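Local coordinates for protein nucleocapsid (Crimean-congo hemorrhagic fever virus, PDB 4AKL) that binds single- and double-stranded RNA, probably takes part in packaging the viral genome, and probably has sequence-nonspecific endonuclease activity on double-stranded DNA, at residues A[170-173]-A[174-178]; A[440-443]-A[444-447]; A[451-454]-A[455-459]. All coordinates share one frame; numbering follows the deposited sequence. Where two conformers were deposited one is given.

Contact 1. Residues A[170-173]-A[174-178]; sequences LSDM and IRRRN
Asp172 meets Arg175 and Arg176, three and four residues further along helix 163-181, and gives each arginine its own carboxylate oxygen. Arg175 approaches side-on and puts two nitrogens on one atom: NE lies 2.8 Å from Asp172 OD1, and NH2 lies 3.0 Å from the same oxygen. Carboxylate and guanidinium are nearly coplanar here, their planes 21° apart. Arg176 is turned quite differently. Its NE donates to Asp172 OD2 over 2.8 Å in an almost straight bond (175°), arriving from above the carboxylate plane, and the two flat groups stand 82° apart. Arg175 NH2 lies above one face of the Arg176 guanidinium, toward its rim. The first torsion of Asp172 sets the carboxylate beside the carbonyl carbon, on the side of residues 175 and 176, while the Arg175 chain bends at chi3 to meet it. Beneath them the backbone keeps the i to i+4 pattern, with Arg176 N 2.9 Å from Asp172 O. Further out, Arg176 NH1 is hydrogen-bonded to Met446 O, and Glu452 brings a second carboxylate close to Asp172. The two arginines gripping Asp172 would compensate its charge, yet an acid so near could raise the proton affinity of either carboxylate, and the protonation stays undecided.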
loop_
_atom_site.group_PDB
_atom_site.type_symbol
_atom_site.label_atom_id
_atom_site.label_comp_id
_atom_site.label_asym_id
_atom_site.label_seq_id
_atom_site.Cartn_x
_atom_site.Cartn_y
_atom_site.Cartn_z
ATOM N N LEU A 170 15.508 -8.795 7.842
ATOM C CA LEU A 170 15.668 -7.375 8.180
ATOM C C LEU A 170 16.998 -6.729 7.717
ATOM O O LEU A 170 17.001 -5.562 7.276
ATOM C CB LEU A 170 15.498 -7.170 9.681
ATOM C CG LEU A 170 14.065 -7.237 10.193
ATOM C CD1 LEU A 170 14.085 -7.207 11.746
ATOM C CD2 LEU A 170 13.266 -6.032 9.668
ATOM N N SER A 171 18.105 -7.458 7.815
ATOM C CA SER A 171 19.402 -6.960 7.307
ATOM C C SER A 171 19.358 -6.671 5.804
ATOM O O SER A 171 19.919 -5.658 5.317
ATOM C CB SER A 171 20.515 -7.965 7.592
ATOM O OG SER A 171 20.608 -8.238 8.994
ATOM N N ASP A 172 18.710 -7.555 5.058
ATOM C CA ASP A 172 18.597 -7.329 3.637
ATOM C C ASP A 172 17.603 -6.190 3.378
ATOM O O ASP A 172 17.778 -5.401 2.444
ATOM C CB ASP A 172 18.126 -8.588 2.920
ATOM C CG ASP A 172 18.092 -8.403 1.422
ATOM O OD1 ASP A 172 19.133 -8.037 0.832
ATOM O OD2 ASP A 172 17.029 -8.609 0.868
ATOM N N MET A 173 16.562 -6.119 4.197
ATOM C CA MET A 173 15.549 -5.078 4.031
ATOM C C MET A 173 16.204 -3.728 4.294
ATOM O O MET A 173 16.021 -2.819 3.499
ATOM C CB MET A 173 14.310 -5.324 4.920
ATOM C CG MET A 173 13.529 -6.565 4.534
ATOM S SD MET A 173 12.495 -7.368 5.806
ATOM C CE MET A 173 11.136 -6.201 5.973
ATOM N N ILE A 174 16.987 -3.610 5.376
ATOM C CA ILE A 174 17.720 -2.344 5.695
ATOM C C ILE A 174 18.788 -2.009 4.642
ATOM O O ILE A 174 18.981 -0.834 4.306
ATOM C CB ILE A 174 18.361 -2.372 7.118
ATOM C CG1 ILE A 174 17.282 -2.488 8.222
ATOM C CG2 ILE A 174 19.221 -1.082 7.400
ATOM C CD1 ILE A 174 17.854 -2.811 9.646
ATOM N N ARG A 175 19.500 -3.029 4.140
ATOM C CA ARG A 175 20.395 -2.865 2.984
ATOM C C ARG A 175 19.651 -2.201 1.797
ATOM O O ARG A 175 20.187 -1.289 1.161
ATOM C CB ARG A 175 20.967 -4.214 2.533
ATOM C CG ARG A 175 21.901 -4.159 1.293
ATOM C CD ARG A 175 22.198 -5.543 0.759
ATOM N NE ARG A 175 21.043 -6.141 0.071
ATOM C CZ ARG A 175 20.719 -5.965 -1.216
ATOM N NH1 ARG A 175 21.441 -5.191 -2.019
ATOM N NH2 ARG A 175 19.645 -6.574 -1.699
ATOM N N ARG A 176 18.422 -2.678 1.515
ATOM C CA ARG A 176 17.573 -2.150 0.411
ATOM C C ARG A 176 17.105 -0.720 0.676
ATOM O O ARG A 176 17.221 0.155 -0.174
ATOM C CB ARG A 176 16.345 -3.063 0.145
ATOM C CG ARG A 176 16.686 -4.379 -0.552
ATOM C CD ARG A 176 15.526 -5.426 -0.453
ATOM N NE ARG A 176 16.016 -6.705 -0.949
ATOM C CZ ARG A 176 16.086 -7.065 -2.225
ATOM N NH1 ARG A 176 15.664 -6.250 -3.199
ATOM N NH2 ARG A 176 16.582 -8.259 -2.549
ATOM N N ARG A 177 16.579 -0.508 1.864
ATOM C CA ARG A 177 16.132 0.789 2.308
ATOM C C ARG A 177 17.264 1.811 2.203
ATOM O O ARG A 177 17.044 2.914 1.693
ATOM C CB ARG A 177 15.619 0.674 3.739
ATOM C CG ARG A 177 15.003 1.938 4.354
ATOM C CD ARG A 177 14.372 1.617 5.750
ATOM N NE ARG A 177 13.855 2.842 6.373
ATOM C CZ ARG A 177 14.591 3.752 7.021
ATOM N NH1 ARG A 177 15.916 3.602 7.171
ATOM N NH2 ARG A 177 13.997 4.837 7.537
ATOM N N ASN A 178 18.466 1.445 2.659
ATOM C CA ASN A 178 19.630 2.344 2.590
ATOM C C ASN A 178 20.109 2.660 1.189
ATOM O O ASN A 178 20.545 3.776 0.931
ATOM C CB ASN A 178 20.820 1.797 3.388
ATOM C CG ASN A 178 20.628 1.912 4.889
ATOM O OD1 ASN A 178 19.604 2.400 5.382
ATOM N ND2 ASN A 178 21.616 1.449 5.619
#

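Contact 2. Residues A[440-443]-A[444-447]; sequences GFNI and QDMD. Unlike the reference sequence in segment 444-447: Asp445 (reference His).
Ile443 and Met446 close a type I beta turn through the backbone: Met446 N donates to Ile443 O over 3.0 Å at an N-H...O angle of 161°, reaching the oxygen from above the carbonyl plane. A second backbone bond, from Asp445 N to Asn442 O, is weak at 3.4 Å. Among the side chains the contacts are looser. The amide of Asn442 stacks on the carboxylate of Asp445, their planes 19° apart, with Asn442 ND2 3.3 Å from Asp445 OD1 at an angle too poor for a hydrogen bond. With chi1 at -164°, the Asn442 amide points away from its own N and toward the Asp445 side. In the conformer given, the Gln444 side chain crosses that of Asn442 at about a right angle; as Gln444 was modelled in two conformers, the detail of their meeting is doubtful. Van der Waals contact comes from Met446, whose CG rests 3.7 Å from Asn442 O. The turn belongs to the loop between helices 425-440 and 450-460. Ile443, buried, leans back on Phe434, Gln437 and Lys438 of the preceding helix and also touches Asp172 of helix 163-181, while Phe441 touches Lys59 and Asp60 of helix 56-71.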
loop_
_atom_site.group_PDB
_atom_site.type_symbol
_atom_site.label_atom_id
_atom_site.label_comp_id
_atom_site.label_asym_id
_atom_site.label_seq_id
_atom_site.Cartn_x
_atom_site.Cartn_y
_atom_site.Cartn_z
ATOM N N GLY A 440 16.829 -21.379 -3.974
ATOM C CA GLY A 440 16.748 -21.472 -5.410
ATOM C C GLY A 440 17.194 -20.286 -6.246
ATOM O O GLY A 440 17.445 -20.462 -7.444
ATOM N N PHE A 441 17.289 -19.099 -5.653
ATOM C CA PHE A 441 17.591 -17.883 -6.400
ATOM C C PHE A 441 18.372 -16.895 -5.578
ATOM O O PHE A 441 18.373 -16.971 -4.354
ATOM C CB PHE A 441 16.308 -17.157 -6.821
ATOM C CG PHE A 441 15.281 -18.028 -7.490
ATOM C CD1 PHE A 441 15.346 -18.287 -8.857
ATOM C CD2 PHE A 441 14.236 -18.595 -6.741
ATOM C CE1 PHE A 441 14.361 -19.111 -9.478
ATOM C CE2 PHE A 441 13.254 -19.412 -7.336
ATOM C CZ PHE A 441 13.304 -19.672 -8.694
ATOM N N ASN A 442 19.014 -15.940 -6.272
ATOM C CA ASN A 442 19.728 -14.832 -5.629
ATOM C C ASN A 442 18.739 -13.775 -5.110
ATOM O O ASN A 442 18.094 -13.132 -5.885
ATOM C CB ASN A 442 20.701 -14.173 -6.617
ATOM C CG ASN A 442 21.746 -13.282 -5.922
ATOM O OD1 ASN A 442 21.646 -12.959 -4.702
ATOM N ND2 ASN A 442 22.781 -12.881 -6.702
ATOM N N ILE A 443 18.646 -13.625 -3.793
ATOM C CA ILE A 443 17.764 -12.647 -3.123
ATOM C C ILE A 443 18.086 -11.235 -3.562
ATOM O O ILE A 443 17.213 -10.506 -4.076
ATOM C CB ILE A 443 17.904 -12.767 -1.536
ATOM C CG1 ILE A 443 17.178 -13.993 -1.032
ATOM C CG2 ILE A 443 17.365 -11.532 -0.750
ATOM C CD1 ILE A 443 15.715 -14.100 -1.539
ATOM N N GLN A 444 19.358 -10.883 -3.379
ATOM C CA GLN A 444 19.862 -9.532 -3.663
ATOM C C GLN A 444 19.639 -9.058 -5.111
ATOM O O GLN A 444 19.599 -7.861 -5.344
ATOM C CB GLN A 444 21.353 -9.404 -3.262
ATOM C CG GLN A 444 21.619 -9.279 -1.739
ATOM C CD GLN A 444 21.628 -10.594 -0.972
ATOM O OE1 GLN A 444 21.792 -11.674 -1.545
ATOM N NE2 GLN A 444 21.451 -10.499 0.355
ATOM N N ASP A 445 19.475 -9.978 -6.071
ATOM C CA ASP A 445 19.190 -9.571 -7.478
ATOM C C ASP A 445 17.731 -9.261 -7.837
ATOM O O ASP A 445 17.443 -8.739 -8.956
ATOM C CB ASP A 445 19.686 -10.612 -8.457
ATOM C CG ASP A 445 21.119 -10.415 -8.810
ATOM O OD1 ASP A 445 21.899 -9.952 -7.933
ATOM O OD2 ASP A 445 21.468 -10.723 -9.963
ATOM N N MET A 446 16.818 -9.582 -6.938
ATOM C CA MET A 446 15.420 -9.300 -7.175
ATOM C C MET A 446 15.131 -7.887 -6.693
ATOM O O MET A 446 15.538 -7.526 -5.608
ATOM C CB MET A 446 14.542 -10.283 -6.421
ATOM C CG MET A 446 14.815 -11.728 -6.744
ATOM S SD MET A 446 13.764 -12.793 -5.740
ATOM C CE MET A 446 12.309 -12.896 -6.784
ATOM N N ASP A 447 14.419 -7.096 -7.508
ATOM C CA ASP A 447 13.925 -5.791 -7.061
ATOM C C ASP A 447 12.975 -6.007 -5.866
ATOM O O ASP A 447 12.986 -5.272 -4.923
ATOM C CB ASP A 447 13.161 -5.062 -8.188
ATOM C CG ASP A 447 14.050 -4.692 -9.386
ATOM O OD1 ASP A 447 15.273 -4.961 -9.320
ATOM O OD2 ASP A 447 13.515 -4.139 -10.403
#

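Contact 3. Residues A[451-454]-A[455-459]; sequences SEHL and LHQSL
Gln457 reaches back along helix 450-460 to His453, one turn earlier, and in the conformer given its NE2 lies over a face of the imidazole. The planes of ring and amide stand 86° apart, and Gln457 CD is displaced toward the rim of the ring. The separation between NE2 and the ring atoms is too short to be trusted, and His453 was modelled in two conformers, so the detail of this meeting is doubtful. The His453 chi1 of -178° turns the ring toward the side where Gln457 reaches back, its chain extended beyond CG. His453 NE2 has a hydrogen-bond partner in Lys411 NZ, and Gln457 OE1 takes a weak bond from Lys462 NZ.

The backbone polar groups follow the i to i+4 ladder of a regular alpha-helix. Leu455 N is bonded to Ser451 O (3.0 Å), His456 N to Glu452 O (2.9 Å), Gln457 N to His453 O (3.1 Å, 169°) and Ser458 N to Leu454 O (3.0 Å), so four successive carbonyls are satisfied within the helix. Each is also brushed by carbon: Gln457 CG, for instance, sits 3.4 Å from His453 O.

The buried carboxylate of Glu452 has, through OE1, a long and weak ion pair with Arg176 NE. The buried serine hydroxyls look outward for partners. Ser451 OG pairs with Gln437 OE1 of helix 425-440, and Ser458 OG with Tyr156 OH of the short strand 155-156. Between these polar ends, Leu454 and Leu455 both pack against Ile430, and Leu455 also touches Met169 of helix 163-181.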
loop_
_atom_site.group_PDB
_atom_site.type_symbol
_atom_site.label_atom_id
_atom_site.label_comp_id
_atom_site.label_asym_id
_atom_site.label_seq_id
_atom_site.Cartn_x
_atom_site.Cartn_y
_atom_site.Cartn_z
ATOM N N SER A 451 8.242 -12.209 0.290
ATOM C CA SER A 451 8.279 -12.591 1.717
ATOM C C SER A 451 8.758 -11.454 2.597
ATOM O O SER A 451 8.300 -11.331 3.723
ATOM C CB SER A 451 9.160 -13.828 1.913
ATOM O OG SER A 451 10.463 -13.565 1.412
ATOM N N GLU A 452 9.677 -10.627 2.094
ATOM C CA GLU A 452 10.104 -9.406 2.819
ATOM C C GLU A 452 8.984 -8.352 2.925
ATOM O O GLU A 452 8.811 -7.751 4.000
ATOM C CB GLU A 452 11.358 -8.787 2.202
ATOM C CG GLU A 452 12.548 -9.649 2.438
ATOM C CD GLU A 452 13.813 -9.114 1.874
ATOM O OE1 GLU A 452 13.794 -8.014 1.338
ATOM O OE2 GLU A 452 14.846 -9.808 1.974
ATOM N N HIS A 453 8.227 -8.159 1.825
ATOM C CA HIS A 453 7.047 -7.272 1.774
ATOM C C HIS A 453 6.053 -7.788 2.837
ATOM O O HIS A 453 5.493 -7.018 3.605
ATOM C CB HIS A 453 6.515 -7.334 0.314
ATOM C CG HIS A 453 5.331 -6.477 -0.009
ATOM N ND1 HIS A 453 5.320 -5.098 0.130
ATOM C CD2 HIS A 453 4.124 -6.810 -0.527
ATOM C CE1 HIS A 453 4.143 -4.630 -0.269
ATOM N NE2 HIS A 453 3.401 -5.650 -0.674
ATOM N N LEU A 454 5.853 -9.117 2.866
ATOM C CA LEU A 454 4.951 -9.706 3.851
ATOM C C LEU A 454 5.418 -9.454 5.306
ATOM O O LEU A 454 4.623 -9.089 6.123
ATOM C CB LEU A 454 4.752 -11.191 3.627
ATOM C CG LEU A 454 3.909 -11.635 2.424
ATOM C CD1 LEU A 454 4.074 -13.185 2.286
ATOM C CD2 LEU A 454 2.390 -11.216 2.468
ATOM N N LEU A 455 6.692 -9.651 5.602
ATOM C CA LEU A 455 7.227 -9.368 6.946
ATOM C C LEU A 455 7.050 -7.911 7.361
ATOM O O LEU A 455 6.671 -7.608 8.492
ATOM C CB LEU A 455 8.713 -9.743 7.041
ATOM C CG LEU A 455 9.397 -9.584 8.424
ATOM C CD1 LEU A 455 8.695 -10.386 9.486
ATOM C CD2 LEU A 455 10.890 -9.957 8.368
ATOM N N HIS A 456 7.340 -7.028 6.430
ATOM C CA HIS A 456 7.234 -5.588 6.637
ATOM C C HIS A 456 5.826 -5.256 7.092
ATOM O O HIS A 456 5.630 -4.638 8.109
ATOM C CB HIS A 456 7.588 -4.861 5.346
ATOM C CG HIS A 456 7.612 -3.391 5.484
ATOM N ND1 HIS A 456 8.675 -2.711 6.047
ATOM C CD2 HIS A 456 6.702 -2.458 5.143
ATOM C CE1 HIS A 456 8.406 -1.416 6.046
ATOM N NE2 HIS A 456 7.219 -1.239 5.494
ATOM N N GLN A 457 4.864 -5.734 6.329
ATOM C CA GLN A 457 3.461 -5.558 6.618
ATOM C C GLN A 457 3.023 -6.145 7.931
ATOM O O GLN A 457 2.200 -5.561 8.568
ATOM C CB GLN A 457 2.629 -6.131 5.486
ATOM C CG GLN A 457 2.740 -5.177 4.298
ATOM C CD GLN A 457 2.161 -5.714 3.106
ATOM O OE1 GLN A 457 1.074 -6.303 3.125
ATOM N NE2 GLN A 457 2.856 -5.536 2.020
ATOM N N SER A 458 3.554 -7.311 8.306
ATOM C CA SER A 458 3.280 -7.859 9.615
ATOM C C SER A 458 3.886 -6.968 10.671
ATOM O O SER A 458 3.293 -6.782 11.705
ATOM C CB SER A 458 3.854 -9.271 9.770
ATOM O OG SER A 458 3.372 -9.862 10.940
ATOM N N LEU A 459 5.060 -6.414 10.411
ATOM C CA LEU A 459 5.753 -5.535 11.380
ATOM C C LEU A 459 5.076 -4.150 11.571
ATOM O O LEU A 459 5.208 -3.546 12.657
ATOM C CB LEU A 459 7.236 -5.349 11.018
ATOM C CG LEU A 459 8.197 -6.546 11.137
ATOM C CD1 LEU A 459 9.549 -6.089 10.693
ATOM C CD2 LEU A 459 8.270 -7.150 12.578
#

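Overall arrangement
In chain order the three contacts stand in series, neither nesting nor crossing, and each spans adjoining residues, so the only loop feature closed locally is the turn of contact 2. Contact 1 lies on helix 163-181; contact 2 follows far along the sequence, after helix 425-440, and contact 3 comes next on helix 450-460. Folding brings them together. The centres of contacts 1 and 2 are about 13 Å apart. Arg175 NH2 packs 3.3 Å from Gln444 CG in the conformer given, joining helix 163-181 to the turn. Met173 CE lies 3.8 Å from His456 CB, joining the two helices, whereas Ile443 CG2 lies 4.1 Å from Glu452 OE2 and links turn to helix.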